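PDB 4GCN: protein STI-1 from Caenorhabditis elegans, which binds Hsp90 and inhibits its ATPase activity, forms a complex with Hsp70 and Hsp90, and promotes thermotolerance and longevity. Local coordinates for residues Tyr19-Asp23 with Phe24-His28. Sequence-based numbering, arbitrary orientation. Where two conformers were deposited one is given.
Sequences YKQKD and FEKAH
Asp23 is the N-cap of helix 24-37: its OD1 accepts from Lys26 N at 3.3 Å, a nearly straight bond from above the carboxylate plane. With CG anti to the backbone N (chi1 -172°), the carboxylate swings back over the first turn, OD2 resting 3.4 Å from Lys26 CD. The first helical backbone bond follows, Ala27 N to Asp23 O at 3.1 Å. An alanine in place of Asp23 would probably leave Lys26 N without its capping acceptor and fray this helix start. The Phe24 ring lies beside the Lys22 chain, Lys22 CA standing over one ring face as a CH-pi contact, 4.2 Å from the centroid, and Lys22 CG reaching CZ at 3.6 Å. Tyr19 CD1 meets the edge of the same ring, 4.1 Å from Phe24 CE1, while Tyr19 CB packs on Ala27 CB. Lys22 NZ forms a salt bridge with Glu54 of helix 42-54. Lys22, with positive phi, is the C-prime residue of a Schellman motif ending helix 3-20 (Asp23 N to Ala18 O, Lys22 N to Tyr19 O); followed at once by the N-cap, it helps form the tight turn between the antiparallel helices of a TPR hairpin, the predicted first repeat of this N-terminal domain.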
loop_
_atom_site.group_PDB
_atom_site.type_symbol
_atom_site.label_atom_id
_atom_site.label_comp_id
_atom_site.label_asym_id
_atom_site.label_seq_id
_atom_site.Cartn_x
_atom_site.Cartn_y
_atom_site.Cartn_z
ATOM N N TYR A 19 -14.587 -2.375 2.998
ATOM C CA TYR A 19 -13.407 -2.643 3.790
ATOM C C TYR A 19 -13.674 -2.407 5.242
ATOM O O TYR A 19 -13.272 -3.220 6.068
ATOM C CB TYR A 19 -12.243 -1.783 3.348
ATOM C CG TYR A 19 -10.970 -1.922 4.175
ATOM C CD1 TYR A 19 -10.345 -3.152 4.347
ATOM C CD2 TYR A 19 -10.364 -0.807 4.749
ATOM C CE1 TYR A 19 -9.156 -3.279 5.079
ATOM C CE2 TYR A 19 -9.161 -0.935 5.455
ATOM C CZ TYR A 19 -8.585 -2.170 5.623
ATOM O OH TYR A 19 -7.454 -2.291 6.357
ATOM N N LYS A 20 -14.430 -1.355 5.528
ATOM C CA LYS A 20 -14.816 -0.998 6.888
ATOM C C LYS A 20 -15.721 -2.035 7.555
ATOM O O LYS A 20 -15.776 -2.124 8.773
ATOM C CB LYS A 20 -15.543 0.345 6.884
ATOM C CG LYS A 20 -14.638 1.525 6.600
ATOM C CD LYS A 20 -15.526 2.764 6.568
ATOM C CE LYS A 20 -14.753 4.029 6.263
ATOM N NZ LYS A 20 -15.782 5.119 6.247
ATOM N N GLN A 21 -16.429 -2.823 6.763
ATOM C CA GLN A 21 -17.294 -3.891 7.336
ATOM C C GLN A 21 -16.596 -5.249 7.325
ATOM O O GLN A 21 -17.210 -6.280 7.650
ATOM C CB GLN A 21 -18.609 -4.028 6.577
ATOM C CG GLN A 21 -19.431 -2.776 6.645
ATOM C CD GLN A 21 -20.648 -2.883 5.782
ATOM O OE1 GLN A 21 -21.648 -3.424 6.193
ATOM N NE2 GLN A 21 -20.563 -2.340 4.578
ATOM N N LYS A 22 -15.326 -5.244 6.942
ATOM C CA LYS A 22 -14.574 -6.473 6.821
ATOM C C LYS A 22 -15.147 -7.367 5.749
ATOM O O LYS A 22 -15.017 -8.598 5.823
ATOM C CB LYS A 22 -14.536 -7.232 8.148
ATOM C CG LYS A 22 -13.341 -7.003 9.009
ATOM C CD LYS A 22 -13.251 -5.668 9.644
ATOM C CE LYS A 22 -12.459 -5.759 10.967
ATOM N NZ LYS A 22 -11.421 -4.659 10.920
ATOM N N ASP A 23 -15.718 -6.757 4.717
ATOM C CA ASP A 23 -16.115 -7.486 3.566
ATOM C C ASP A 23 -14.995 -7.356 2.566
ATOM O O ASP A 23 -15.034 -6.510 1.667
ATOM C CB ASP A 23 -17.380 -6.931 2.968
ATOM C CG ASP A 23 -17.913 -7.806 1.861
ATOM O OD1 ASP A 23 -17.128 -8.573 1.247
ATOM O OD2 ASP A 23 -19.105 -7.675 1.594
ATOM N N PHE A 24 -13.985 -8.184 2.727
ATOM C CA PHE A 24 -12.787 -8.011 1.908
ATOM C C PHE A 24 -12.943 -8.315 0.421
ATOM O O PHE A 24 -12.292 -7.659 -0.417
ATOM C CB PHE A 24 -11.583 -8.771 2.480
ATOM C CG PHE A 24 -11.315 -8.482 3.950
ATOM C CD1 PHE A 24 -11.170 -7.218 4.394
ATOM C CD2 PHE A 24 -11.215 -9.516 4.868
ATOM C CE1 PHE A 24 -10.917 -6.950 5.746
ATOM C CE2 PHE A 24 -10.984 -9.259 6.205
ATOM C CZ PHE A 24 -10.836 -7.960 6.632
ATOM N N GLU A 25 -13.770 -9.291 0.085
ATOM C CA GLU A 25 -14.045 -9.627 -1.324
ATOM C C GLU A 25 -14.622 -8.444 -2.112
ATOM O O GLU A 25 -14.151 -8.095 -3.199
ATOM C CB GLU A 25 -15.024 -10.819 -1.414
ATOM C CG GLU A 25 -14.431 -12.166 -1.049
ATOM C CD GLU A 25 -14.072 -12.320 0.428
ATOM O OE1 GLU A 25 -14.771 -11.724 1.302
ATOM O OE2 GLU A 25 -13.071 -13.040 0.699
ATOM N N LYS A 26 -15.645 -7.824 -1.549
ATOM C CA LYS A 26 -16.332 -6.670 -2.137
ATOM C C LYS A 26 -15.373 -5.469 -2.197
ATOM O O LYS A 26 -15.399 -4.690 -3.178
ATOM C CB LYS A 26 -17.608 -6.370 -1.285
ATOM C CG LYS A 26 -18.464 -5.118 -1.521
ATOM C CD LYS A 26 -19.557 -4.929 -0.406
ATOM C CE LYS A 26 -20.250 -3.538 -0.303
ATOM N NZ LYS A 26 -20.382 -2.753 1.023
ATOM N N ALA A 27 -14.500 -5.348 -1.198
ATOM C CA ALA A 27 -13.521 -4.227 -1.160
ATOM C C ALA A 27 -12.632 -4.335 -2.361
ATOM O O ALA A 27 -12.425 -3.351 -3.048
ATOM C CB ALA A 27 -12.695 -4.242 0.097
ATOM N N HIS A 28 -12.114 -5.549 -2.609
ATOM C CA HIS A 28 -11.278 -5.795 -3.791
ATOM C C HIS A 28 -11.998 -5.496 -5.114
ATOM O O HIS A 28 -11.380 -4.935 -6.037
ATOM C CB HIS A 28 -10.768 -7.232 -3.806
ATOM C CG HIS A 28 -9.602 -7.486 -2.879
ATOM N ND1 HIS A 28 -8.395 -6.869 -3.024
ATOM C CD2 HIS A 28 -9.469 -8.367 -1.818
ATOM C CE1 HIS A 28 -7.561 -7.304 -2.084
ATOM N NE2 HIS A 28 -8.216 -8.223 -1.335
#